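Local coordinates for cellulose-binding protein (PDB 2YHG), which is of uncertain activity but may act on glycosidic bonds and bind polysaccharide, this fragment carrying its nucleoside hydrolase-like and C-terminal domains, at residues N132-A137 and A158-K163; G277-S282 and D292-Y297; V337-A342 and V357-S362; I412-T417 and V432-Q437. All blocks are in the same frame, centred on the assembly; numbering follows the deposited sequence. Where two conformers were deposited one is given.

Contact 1. Residues N132-A137 and A158-K163; sequences NLIIAA and AQAVWK
I135 and A160 join two neighbouring helices of the nucleoside hydrolase-like domain, an alpha/beta fold whose central parallel sheet has strand order 3-2-1-4-5-6. Helices 129-139 and 155-167 lie just before and just after strand 146-150 in the chain. Their short segments cross at -62° with axes 8.5 Å apart. The small A160 occupies the middle of the crossing. Its CB lies 3.7 Å from I135 CG1 and 3.9 Å from I134 CG2, so two isoleucines meet one methyl group. I135 holds CG1 anti to its carbonyl carbon (chi1 -63°), and the extended chain carries CD1 onward to the next turn of helix 155-167. There CD1 touches A160 O and meets the K163 chain at about a right angle, 3.6 Å from K163 CD. Behind the contact, I134 also rests on I32 of the central sheet. The polar end lies in the more exposed part. K163 was deposited in two conformers; in this one it is fully extended. K163 NZ forms a salt bridge with D127 and also reaches N132. It donates to N132 OD1 at 3.1 Å, tilted 35° out of the amide carbonyl plane.

Contact 2. Residues G277-S282 and D292-Y297; sequences GVRGMS and DTYYMY
Y294 lies against G277, V278 and R279, and its side chain gains partners toward the tip. From CB the ring turns between the backbone N and the carbonyl carbon (chi1 64°). This swings it across the loop that follows strand 273-276. G277 CA sits over one ring face, 4.0 Å from the centroid, in a CH-pi contact. One edge, at CE2, comes 3.6 Å from V278 O. R279 NH1 comes obliquely to CE1. At the tip, OH donates to V278 O over 2.7 Å, coming from well above the carbonyl plane. R206 NH1 donates to that same oxygen. OH in turn accepts from R279 NH1 at 3.0 Å.

The backbone here runs on from the antiparallel pair 273-276 and 295-298, whose Y297 also bonds to strand 203-207 of the central sheet. G277 N bonds to Y294 O, just past the M296 to Q275 pairing. A water accepts from V278 N and donates to Y294 O, bridging the two segments. M296 SD packs beside V278 CB.

R279 bends at chi2, which brings its guanidinium back to Y294 and D292. It grips D292 end-on. NH1 meets OD1 at 2.8 Å and NH2 meets OD2 at 3.0 Å, both on syn lone pairs. The guanidinium and carboxylate planes are 1° apart. Y294 OH also lies in the guanidinium plane.

Contact 3. Residues V337-A342 and V357-S362; sequences VVNNDA and VSLDAS
N339 and D360 form the tight part of this contact. N339 N donates to D360 O at 2.9 Å, and D360 N returns a bond to N339 OD1 at 2.8 Å. The same side chain also gives ND2 to S358 O, 3.0 Å away and close to the plane of the amide. Two bonds, one at each end, thus fix the rotation of the N339 amide; the backbone N makes the third link. CG lies beside the backbone N (chi1 -69°), which turns the amide along this edge strand. One step on, the backbones come close: A361 CA is 3.1 Å from V337 O, a CA-H...O contact. V338 CA makes a similar one to D360 O.

The apolar meeting across the segments is looser. V338 CG1 and L359 CD2 are 4.4 Å apart, but both are buried, with W376 packed on each. On the solvent side a water donates to N339 OD1 (2.8 Å) and also bonds S358 OG in the conformer described. D360 turns its carboxylate away from N339. Its OD1 takes both S362 OG and S362 N, the second from above the carboxylate plane.

V338 to D341 make a type I' turn, closed by backbone bonds both ways, and D360 starts an Asx turn. The two turns lie by edge strand 356-360 of one of two facing sheets, an arrangement consistent with an immunoglobulin-like beta sandwich.

Contact 4. Residues I412-T417 and V432-Q437; sequences IHILLT and VVINVQ
H413 and V433 lie side by side on one face of an antiparallel hairpin, strands 411-420 and 427-436, and point the same way. The flat imidazole forms a floor and a valine methyl sits on it. V433 CG2 is 3.7 Å from the ring centroid and only 8° off the ring normal, a CH-pi contact over the middle of the face. V433 CG1 sits beside it, 3.7 Å from H413 NE2. CG1 is anti to the valine's backbone N (chi1 172°), which leaves CG2 beside that N and over the ring.

The other face carries I412, I414, V432, I434 and V436. Here the isoleucine ends meet diagonally rather than straight across. I434 CD1 leans past its own partner to I414 CG1, at 4.1 Å. I412 CD1 leans the other way to V436 CG2, at 3.9 Å. W376 of strand 372-378 packs on I414 from outside the pair.

Between the faces, I412 with I434 and I414 with V432 are hydrogen-bonded pairs, each with two bonds. V432 N to I414 O is 2.8 Å and nearly straight (177°).

H413 ND1 accepts from R431 NH1, and NE2 bonds to D411 OD2. This is consistent with a neutral ring protonated on NE2, its rotation fixed from both nitrogens. H413 N also bonds D383 OD2; D383 belongs to a magnesium site, so this strand probably helps position that residue.

The four contacts follow one another along the chain; none nests in or crosses another. Contact 1 closes a helix-strand-helix excursion in the nucleoside hydrolase-like part. Contact 2 closes the loop between strands 273-276 and 295-298; its nearest atoms are about 11 Å from contact 1. After helix 308-323 the chain enters its C-terminal part. Contact 3 closes a loop that includes strand 347-351, and contact 4 closes the final hairpin. These last two touch. L359 packs on I414 and V432, while V338 and A361 pack on L416, so the edge strand and the loop beside it meet the middle strands of the other sheet. Contacts 1 and 3 lie on opposite sides of the chain's centre, about 42 Å apart between centres.

Contact 1. Residues N132-A137 and A158-K163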
loop_
_atom_site.group_PDB
_atom_site.type_symbol
_atom_site.label_atom_id
_atom_site.label_comp_id
_atom_site.label_asym_id
_atom_site.label_seq_id
_atom_site.Cartn_x
_atom_site.Cartn_y
_atom_site.Cartn_z
ATOM N N ASN A 132 0.722 21.779 1.036
ATOM C CA ASN A 132 -0.387 22.316 0.254
ATOM C C ASN A 132 -0.908 21.282 -0.738
ATOM O O ASN A 132 -2.125 21.264 -0.995
ATOM C CB ASN A 132 0.041 23.586 -0.491
ATOM C CG ASN A 132 0.170 24.786 0.404
ATOM O OD1 ASN A 132 -0.363 24.814 1.519
ATOM N ND2 ASN A 132 0.881 25.798 -0.077
ATOM N N LEU A 133 -0.052 20.453 -1.310
ATOM C CA LEU A 133 -0.478 19.406 -2.229
ATOM C C LEU A 133 -1.416 18.432 -1.523
ATOM O O LEU A 133 -2.449 18.024 -2.072
ATOM C CB LEU A 133 0.768 18.706 -2.809
ATOM C CG LEU A 133 0.548 17.543 -3.795
ATOM C CD1 LEU A 133 1.833 17.250 -4.515
ATOM C CD2 LEU A 133 0.107 16.238 -3.088
ATOM N N ILE A 134 -1.096 18.047 -0.288
ATOM C CA ILE A 134 -1.939 17.187 0.473
ATOM C C ILE A 134 -3.300 17.828 0.697
ATOM O O ILE A 134 -4.339 17.176 0.563
ATOM C CB ILE A 134 -1.258 16.746 1.789
ATOM C CG1 ILE A 134 -0.057 15.879 1.496
ATOM C CG2 ILE A 134 -2.239 16.053 2.708
ATOM C CD1 ILE A 134 0.864 15.679 2.678
ATOM N N ILE A 135 -3.326 19.087 1.131
ATOM C CA ILE A 135 -4.603 19.776 1.328
ATOM C C ILE A 135 -5.457 19.717 0.050
ATOM O O ILE A 135 -6.646 19.396 0.095
ATOM C CB ILE A 135 -4.412 21.224 1.789
ATOM C CG1 ILE A 135 -3.711 21.269 3.160
ATOM C CG2 ILE A 135 -5.747 21.959 1.845
ATOM C CD1 ILE A 135 -3.360 22.654 3.620
ATOM N N ALA A 136 -4.833 20.047 -1.072
ATOM C CA ALA A 136 -5.579 20.093 -2.321
ATOM C C ALA A 136 -6.130 18.734 -2.697
ATOM O O ALA A 136 -7.255 18.606 -3.199
ATOM C CB ALA A 136 -4.721 20.647 -3.436
ATOM N N ALA A 137 -5.365 17.681 -2.435
ATOM C CA ALA A 137 -5.825 16.325 -2.758
ATOM C C ALA A 137 -6.992 15.922 -1.887
ATOM O O ALA A 137 -7.992 15.373 -2.374
ATOM C CB ALA A 137 -4.677 15.337 -2.591
ATOM N N ALA A 158 1.251 16.561 8.922
ATOM C CA ALA A 158 0.870 17.369 10.091
ATOM C C ALA A 158 0.746 18.857 9.704
ATOM O O ALA A 158 -0.176 19.507 10.189
ATOM C CB ALA A 158 1.846 17.176 11.220
ATOM N N GLN A 159 1.623 19.369 8.856
ATOM C CA GLN A 159 1.509 20.780 8.468
ATOM C C GLN A 159 0.185 21.003 7.707
ATOM O O GLN A 159 -0.495 22.013 7.916
ATOM C CB GLN A 159 2.682 21.219 7.611
ATOM C CG GLN A 159 2.572 22.644 7.102
ATOM C CD GLN A 159 2.641 23.680 8.207
ATOM O OE1 GLN A 159 3.089 23.396 9.307
ATOM N NE2 GLN A 159 2.177 24.920 7.930
ATOM N N ALA A 160 -0.176 20.076 6.828
ATOM C CA ALA A 160 -1.442 20.171 6.082
ATOM C C ALA A 160 -2.617 20.228 7.063
ATOM O O ALA A 160 -3.494 21.091 6.968
ATOM C CB ALA A 160 -1.576 18.982 5.160
ATOM N N VAL A 161 -2.674 19.266 7.976
ATOM C CA VAL A 161 -3.785 19.209 8.936
ATOM C C VAL A 161 -3.777 20.438 9.856
ATOM O O VAL A 161 -4.831 21.016 10.126
ATOM C CB VAL A 161 -3.724 17.875 9.741
ATOM C CG1 VAL A 161 -4.720 17.907 10.896
ATOM C CG2 VAL A 161 -3.939 16.689 8.847
ATOM N N TRP A 162 -2.600 20.854 10.317
ATOM C CA TRP A 162 -2.484 22.022 11.158
ATOM C C TRP A 162 -3.054 23.249 10.452
ATOM O O TRP A 162 -3.796 24.044 11.055
ATOM C CB TRP A 162 -1.025 22.260 11.581
ATOM C CG TRP A 162 -0.881 23.417 12.482
ATOM C CD1 TRP A 162 -1.010 23.413 13.845
ATOM C CD2 TRP A 162 -0.668 24.768 12.109
ATOM N NE1 TRP A 162 -0.905 24.677 14.330
ATOM C CE2 TRP A 162 -0.687 25.537 13.292
ATOM C CE3 TRP A 162 -0.477 25.409 10.898
ATOM C CZ2 TRP A 162 -0.552 26.919 13.295
ATOM C CZ3 TRP A 162 -0.357 26.789 10.906
ATOM C CH2 TRP A 162 -0.437 27.521 12.086
ATOM N N LYS A 163 -2.714 23.414 9.188
ATOM C CA LYS A 163 -3.193 24.577 8.456
ATOM C C LYS A 163 -4.724 24.532 8.327
ATOM O O LYS A 163 -5.391 25.554 8.504
ATOM C CB LYS A 163 -2.542 24.662 7.073
ATOM C CG LYS A 163 -3.135 25.798 6.200
ATOM C CD LYS A 163 -2.404 25.892 4.891
ATOM C CE LYS A 163 -2.894 27.029 4.051
ATOM N NZ LYS A 163 -2.078 27.100 2.799
#

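Contact 2. Residues G277-S282 and D292-Y297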
loop_
_atom_site.group_PDB
_atom_site.type_symbol
_atom_site.label_atom_id
_atom_site.label_comp_id
_atom_site.label_asym_id
_atom_site.label_seq_id
_atom_site.Cartn_x
_atom_site.Cartn_y
_atom_site.Cartn_z
ATOM N N GLY A 277 0.285 3.863 22.885
ATOM C CA GLY A 277 1.651 4.231 23.107
ATOM C C GLY A 277 2.654 3.569 22.197
ATOM O O GLY A 277 3.803 3.363 22.572
ATOM N N VAL A 278 2.272 3.295 20.953
ATOM C CA VAL A 278 3.174 2.629 19.991
ATOM C C VAL A 278 4.369 3.565 19.758
ATOM O O VAL A 278 4.203 4.685 19.254
ATOM C CB VAL A 278 2.481 2.302 18.670
ATOM C CG1 VAL A 278 3.458 1.651 17.718
ATOM C CG2 VAL A 278 1.308 1.373 18.888
ATOM N N ARG A 279 5.560 3.139 20.127
ATOM C CA ARG A 279 6.729 4.002 20.079
ATOM C C ARG A 279 7.426 3.975 18.728
ATOM O O ARG A 279 7.520 2.926 18.086
ATOM C CB ARG A 279 7.713 3.631 21.183
ATOM C CG ARG A 279 7.163 3.752 22.601
ATOM C CD ARG A 279 6.620 5.126 22.906
ATOM N NE ARG A 279 6.297 5.275 24.317
ATOM C CZ ARG A 279 5.296 6.003 24.820
ATOM N NH1 ARG A 279 4.362 6.524 24.054
ATOM N NH2 ARG A 279 5.258 6.240 26.134
ATOM N N GLY A 280 7.948 5.119 18.352
ATOM C CA GLY A 280 8.742 5.278 17.144
ATOM C C GLY A 280 10.157 4.761 17.315
ATOM O O GLY A 280 10.526 4.167 18.327
ATOM N N MET A 281 10.958 5.012 16.301
ATOM C CA MET A 281 12.327 4.546 16.256
ATOM C C MET A 281 13.212 5.277 17.241
ATOM O O MET A 281 12.874 6.311 17.799
ATOM C CB MET A 281 12.867 4.701 14.838
ATOM C CG MET A 281 12.069 3.922 13.798
ATOM S SD MET A 281 12.799 3.841 12.151
ATOM C CE MET A 281 13.973 2.516 12.398
ATOM N N SER A 282 14.415 4.729 17.426
ATOM C CA SER A 282 15.315 5.202 18.477
ATOM C C SER A 282 15.743 6.648 18.292
ATOM O O SER A 282 15.997 7.325 19.288
ATOM C CB SER A 282 16.547 4.323 18.547
ATOM O OG SER A 282 17.301 4.424 17.363
ATOM N N ASP A 292 1.031 10.757 25.458
ATOM C CA ASP A 292 0.219 9.658 26.028
ATOM C C ASP A 292 -1.068 10.249 26.649
ATOM O O ASP A 292 -1.034 11.338 27.215
ATOM C CB ASP A 292 0.991 8.935 27.129
ATOM C CG ASP A 292 2.140 8.059 26.610
ATOM O OD1 ASP A 292 2.222 7.799 25.352
ATOM O OD2 ASP A 292 2.952 7.601 27.432
ATOM N N THR A 293 -2.200 9.515 26.604
ATOM C CA THR A 293 -2.349 8.264 25.863
ATOM C C THR A 293 -2.802 8.560 24.435
ATOM O O THR A 293 -3.663 9.390 24.212
ATOM C CB THR A 293 -3.452 7.380 26.521
ATOM O OG1 THR A 293 -3.217 7.365 27.941
ATOM C CG2 THR A 293 -3.460 5.987 25.939
ATOM N N TYR A 294 -2.188 7.846 23.480
ATOM C CA TYR A 294 -2.591 7.903 22.090
ATOM C C TYR A 294 -2.678 6.501 21.541
ATOM O O TYR A 294 -1.998 5.598 22.022
ATOM C CB TYR A 294 -1.642 8.770 21.235
ATOM C CG TYR A 294 -0.248 8.233 21.143
ATOM C CD1 TYR A 294 0.713 8.571 22.083
ATOM C CD2 TYR A 294 0.104 7.331 20.150
ATOM C CE1 TYR A 294 1.976 8.042 22.032
ATOM C CE2 TYR A 294 1.380 6.748 20.118
ATOM C CZ TYR A 294 2.287 7.093 21.088
ATOM O OH TYR A 294 3.540 6.509 21.143
ATOM N N TYR A 295 -3.477 6.343 20.492
ATOM C CA TYR A 295 -3.697 5.047 19.875
ATOM C C TYR A 295 -3.324 5.096 18.404
ATOM O O TYR A 295 -3.538 6.121 17.738
ATOM C CB TYR A 295 -5.164 4.623 20.017
ATOM C CG TYR A 295 -5.508 4.227 21.426
ATOM C CD1 TYR A 295 -5.864 5.160 22.371
ATOM C CD2 TYR A 295 -5.410 2.897 21.822
ATOM C CE1 TYR A 295 -6.110 4.792 23.695
ATOM C CE2 TYR A 295 -5.659 2.515 23.119
ATOM C CZ TYR A 295 -5.991 3.467 24.058
ATOM O OH TYR A 295 -6.238 3.068 25.360
ATOM N N MET A 296 -2.825 3.982 17.887
ATOM C CA MET A 296 -2.484 3.805 16.493
ATOM C C MET A 296 -2.767 2.376 16.127
ATOM O O MET A 296 -2.503 1.469 16.913
ATOM C CB MET A 296 -0.978 4.089 16.221
ATOM C CG MET A 296 -0.591 5.531 16.495
ATOM S SD MET A 296 1.203 5.713 16.434
ATOM C CE MET A 296 1.315 7.502 16.531
ATOM N N TYR A 297 -3.265 2.127 14.912
ATOM C CA TYR A 297 -3.311 0.780 14.395
ATOM C C TYR A 297 -1.895 0.286 14.195
ATOM O O TYR A 297 -1.037 1.014 13.702
ATOM C CB TYR A 297 -4.071 0.721 13.086
ATOM C CG TYR A 297 -5.558 0.861 13.247
ATOM C CD1 TYR A 297 -6.337 -0.153 13.759
ATOM C CD2 TYR A 297 -6.204 2.039 12.904
ATOM C CE1 TYR A 297 -7.723 -0.014 13.883
ATOM C CE2 TYR A 297 -7.577 2.194 13.057
ATOM C CZ TYR A 297 -8.325 1.174 13.540
ATOM O OH TYR A 297 -9.690 1.325 13.703
HETATM O O HOH W 1 -0.254 4.116 19.895
#

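Contact 3. Residues V337-A342 and V357-S362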
loop_
_atom_site.group_PDB
_atom_site.type_symbol
_atom_site.label_atom_id
_atom_site.label_comp_id
_atom_site.label_asym_id
_atom_site.label_seq_id
_atom_site.Cartn_x
_atom_site.Cartn_y
_atom_site.Cartn_z
ATOM N N VAL A 337 -12.307 -13.596 -12.067
ATOM C CA VAL A 337 -13.753 -13.403 -12.115
ATOM C C VAL A 337 -14.365 -14.390 -11.140
ATOM O O VAL A 337 -13.906 -15.524 -11.101
ATOM C CB VAL A 337 -14.282 -13.654 -13.553
ATOM C CG1 VAL A 337 -15.805 -13.588 -13.577
ATOM C CG2 VAL A 337 -13.645 -12.655 -14.536
ATOM N N VAL A 338 -15.322 -13.951 -10.323
ATOM C CA VAL A 338 -16.031 -14.834 -9.410
ATOM C C VAL A 338 -17.527 -14.619 -9.621
ATOM O O VAL A 338 -18.017 -13.523 -9.525
ATOM C CB VAL A 338 -15.647 -14.573 -7.953
ATOM C CG1 VAL A 338 -16.481 -15.445 -7.023
ATOM C CG2 VAL A 338 -14.157 -14.834 -7.747
ATOM N N ASN A 339 -18.227 -15.707 -9.920
ATOM C CA ASN A 339 -19.657 -15.691 -10.148
ATOM C C ASN A 339 -20.034 -14.595 -11.148
ATOM O O ASN A 339 -20.959 -13.834 -10.917
ATOM C CB ASN A 339 -20.426 -15.575 -8.839
ATOM C CG ASN A 339 -20.312 -16.833 -7.996
ATOM O OD1 ASN A 339 -19.772 -17.841 -8.427
ATOM N ND2 ASN A 339 -20.796 -16.774 -6.763
ATOM N N ASN A 340 -19.253 -14.517 -12.226
ATOM C CA ASN A 340 -19.451 -13.543 -13.318
ATOM C C ASN A 340 -19.286 -12.091 -12.896
ATOM O O ASN A 340 -19.676 -11.185 -13.622
ATOM C CB ASN A 340 -20.812 -13.732 -13.985
ATOM C CG ASN A 340 -20.978 -15.118 -14.579
ATOM O OD1 ASN A 340 -20.036 -15.699 -15.135
ATOM N ND2 ASN A 340 -22.166 -15.678 -14.423
ATOM N N ASP A 341 -18.613 -11.859 -11.778
ATOM C CA ASP A 341 -18.331 -10.525 -11.297
ATOM C C ASP A 341 -16.839 -10.270 -11.516
ATOM O O ASP A 341 -15.987 -10.957 -10.939
ATOM C CB ASP A 341 -18.700 -10.426 -9.820
ATOM C CG ASP A 341 -18.496 -9.041 -9.240
ATOM O OD1 ASP A 341 -17.544 -8.362 -9.653
ATOM O OD2 ASP A 341 -19.191 -8.698 -8.251
ATOM N N ALA A 342 -16.531 -9.369 -12.454
ATOM C CA ALA A 342 -15.173 -9.089 -12.853
ATOM C C ALA A 342 -14.590 -7.848 -12.154
ATOM O O ALA A 342 -13.477 -7.449 -12.466
ATOM C CB ALA A 342 -15.100 -8.927 -14.359
ATOM N N VAL A 357 -22.592 -21.873 -0.174
ATOM C CA VAL A 357 -22.390 -20.820 -1.163
ATOM C C VAL A 357 -21.400 -21.273 -2.230
ATOM O O VAL A 357 -20.216 -21.485 -1.947
ATOM C CB VAL A 357 -21.882 -19.502 -0.516
ATOM C CG1 VAL A 357 -21.631 -18.446 -1.575
ATOM C CG2 VAL A 357 -22.888 -19.024 0.543
ATOM N N SER A 358 -21.866 -21.384 -3.457
ATOM C CA SER A 358 -21.017 -21.677 -4.595
ATOM C C SER A 358 -20.198 -20.440 -4.986
ATOM O O SER A 358 -20.764 -19.355 -5.147
ATOM C CB SER A 358 -21.906 -22.120 -5.762
ATOM O OG SER A 358 -21.224 -22.073 -6.991
ATOM N N LEU A 359 -18.890 -20.599 -5.133
ATOM C CA LEU A 359 -18.023 -19.522 -5.619
ATOM C C LEU A 359 -17.245 -20.079 -6.801
ATOM O O LEU A 359 -16.455 -20.993 -6.652
ATOM C CB LEU A 359 -17.073 -19.031 -4.526
ATOM C CG LEU A 359 -17.714 -18.420 -3.276
ATOM C CD1 LEU A 359 -16.638 -18.121 -2.220
ATOM C CD2 LEU A 359 -18.548 -17.201 -3.579
ATOM N N ASP A 360 -17.539 -19.549 -7.974
ATOM C CA ASP A 360 -17.054 -20.114 -9.216
ATOM C C ASP A 360 -16.173 -19.099 -9.929
ATOM O O ASP A 360 -16.660 -18.054 -10.332
ATOM C CB ASP A 360 -18.266 -20.483 -10.094
ATOM C CG ASP A 360 -17.901 -21.223 -11.328
ATOM O OD1 ASP A 360 -16.701 -21.394 -11.626
ATOM O OD2 ASP A 360 -18.861 -21.631 -12.019
ATOM N N ALA A 361 -14.886 -19.420 -10.030
ATOM C CA ALA A 361 -13.918 -18.552 -10.669
ATOM C C ALA A 361 -13.699 -18.889 -12.139
ATOM O O ALA A 361 -12.770 -18.335 -12.760
ATOM C CB ALA A 361 -12.588 -18.601 -9.908
ATOM N N SER A 362 -14.520 -19.748 -12.722
ATOM C CA SER A 362 -14.482 -19.930 -14.185
ATOM C C SER A 362 -14.659 -18.545 -14.914
ATOM O O SER A 362 -15.429 -17.720 -14.617
ATOM C CB SER A 362 -15.605 -20.937 -14.580
ATOM O OG SER A 362 -15.452 -22.116 -13.876
HETATM O O HOH W 2 -21.564 -20.035 -8.627
#

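Contact 4. Residues I412-T417 and V432-Q437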
loop_
_atom_site.group_PDB
_atom_site.type_symbol
_atom_site.label_atom_id
_atom_site.label_comp_id
_atom_site.label_asym_id
_atom_site.label_seq_id
_atom_site.Cartn_x
_atom_site.Cartn_y
_atom_site.Cartn_z
ATOM N N ILE A 412 -17.436 -13.929 7.224
ATOM C CA ILE A 412 -16.523 -14.990 6.827
ATOM C C ILE A 412 -15.815 -14.497 5.569
ATOM O O ILE A 412 -16.481 -14.141 4.586
ATOM C CB ILE A 412 -17.274 -16.294 6.551
ATOM C CG1 ILE A 412 -17.836 -16.882 7.852
ATOM C CG2 ILE A 412 -16.399 -17.312 5.837
ATOM C CD1 ILE A 412 -18.812 -18.028 7.678
ATOM N N HIS A 413 -14.496 -14.443 5.604
ATOM C CA HIS A 413 -13.710 -13.988 4.466
ATOM C C HIS A 413 -13.130 -15.180 3.737
ATOM O O HIS A 413 -12.359 -15.975 4.309
ATOM C CB HIS A 413 -12.586 -13.053 4.915
ATOM C CG HIS A 413 -13.050 -11.733 5.413
ATOM N ND1 HIS A 413 -12.235 -10.622 5.404
ATOM C CD2 HIS A 413 -14.220 -11.361 5.986
ATOM C CE1 HIS A 413 -12.906 -9.627 5.968
ATOM N NE2 HIS A 413 -14.110 -10.048 6.339
ATOM N N ILE A 414 -13.487 -15.312 2.461
ATOM C CA ILE A 414 -12.986 -16.352 1.587
ATOM C C ILE A 414 -12.123 -15.714 0.533
ATOM O O ILE A 414 -12.554 -14.760 -0.106
ATOM C CB ILE A 414 -14.135 -17.140 0.944
ATOM C CG1 ILE A 414 -15.105 -17.694 1.999
ATOM C CG2 ILE A 414 -13.573 -18.213 0.036
ATOM C CD1 ILE A 414 -14.496 -18.707 2.950
ATOM N N LEU A 415 -10.905 -16.197 0.344
ATOM C CA LEU A 415 -10.002 -15.654 -0.638
ATOM C C LEU A 415 -9.746 -16.594 -1.797
ATOM O O LEU A 415 -9.328 -17.743 -1.598
ATOM C CB LEU A 415 -8.674 -15.303 0.015
ATOM C CG LEU A 415 -7.649 -14.647 -0.895
ATOM C CD1 LEU A 415 -8.136 -13.305 -1.432
ATOM C CD2 LEU A 415 -6.290 -14.508 -0.172
ATOM N N LEU A 416 -9.954 -16.100 -3.015
ATOM C CA LEU A 416 -9.431 -16.755 -4.209
ATOM C C LEU A 416 -8.035 -16.200 -4.465
ATOM O O LEU A 416 -7.856 -14.991 -4.618
ATOM C CB LEU A 416 -10.289 -16.433 -5.425
ATOM C CG LEU A 416 -9.725 -16.927 -6.760
ATOM C CD1 LEU A 416 -9.676 -18.441 -6.835
ATOM C CD2 LEU A 416 -10.502 -16.283 -7.922
ATOM N N THR A 417 -7.050 -17.085 -4.558
ATOM C CA THR A 417 -5.755 -16.770 -5.111
ATOM C C THR A 417 -5.621 -17.492 -6.449
ATOM O O THR A 417 -5.755 -18.712 -6.525
ATOM C CB THR A 417 -4.614 -17.202 -4.158
ATOM O OG1 THR A 417 -4.754 -16.527 -2.918
ATOM C CG2 THR A 417 -3.247 -16.846 -4.743
ATOM N N VAL A 432 -13.922 -12.589 -1.100
ATOM C CA VAL A 432 -15.362 -12.629 -0.951
ATOM C C VAL A 432 -15.674 -12.551 0.535
ATOM O O VAL A 432 -15.335 -13.458 1.299
ATOM C CB VAL A 432 -15.969 -13.893 -1.561
ATOM C CG1 VAL A 432 -17.485 -13.806 -1.509
ATOM C CG2 VAL A 432 -15.511 -14.064 -3.012
ATOM N N VAL A 433 -16.270 -11.450 0.961
ATOM C CA VAL A 433 -16.684 -11.259 2.346
ATOM C C VAL A 433 -18.149 -11.639 2.423
ATOM O O VAL A 433 -19.015 -11.015 1.793
ATOM C CB VAL A 433 -16.474 -9.802 2.796
ATOM C CG1 VAL A 433 -17.099 -9.581 4.163
ATOM C CG2 VAL A 433 -14.987 -9.467 2.802
ATOM N N ILE A 434 -18.453 -12.664 3.210
ATOM C CA ILE A 434 -19.800 -13.190 3.362
ATOM C C ILE A 434 -20.317 -12.785 4.735
ATOM O O ILE A 434 -19.807 -13.229 5.757
ATOM C CB ILE A 434 -19.849 -14.713 3.188
ATOM C CG1 ILE A 434 -19.205 -15.125 1.848
ATOM C CG2 ILE A 434 -21.286 -15.182 3.286
ATOM C CD1 ILE A 434 -19.086 -16.641 1.611
ATOM N N ASN A 435 -21.295 -11.888 4.741
ATOM C CA ASN A 435 -21.978 -11.461 5.944
ATOM C C ASN A 435 -23.096 -12.464 6.222
ATOM O O ASN A 435 -23.950 -12.671 5.367
ATOM C CB ASN A 435 -22.583 -10.067 5.732
ATOM C CG ASN A 435 -21.537 -9.033 5.401
ATOM O OD1 ASN A 435 -21.510 -8.483 4.302
ATOM N ND2 ASN A 435 -20.561 -8.915 6.268
ATOM N N VAL A 436 -23.078 -13.078 7.393
ATOM C CA VAL A 436 -23.942 -14.191 7.676
ATOM C C VAL A 436 -25.052 -13.718 8.528
ATOM O O VAL A 436 -24.845 -13.108 9.590
ATOM C CB VAL A 436 -23.213 -15.305 8.367
ATOM C CG1 VAL A 436 -24.164 -16.457 8.636
ATOM C CG2 VAL A 436 -22.015 -15.778 7.540
ATOM N N GLN A 437 -26.247 -14.080 8.085
ATOM C CA GLN A 437 -27.457 -13.936 8.876
ATOM C C GLN A 437 -27.989 -15.259 9.457
ATOM O O GLN A 437 -28.297 -16.237 8.753
ATOM C CB GLN A 437 -28.503 -13.229 8.086
#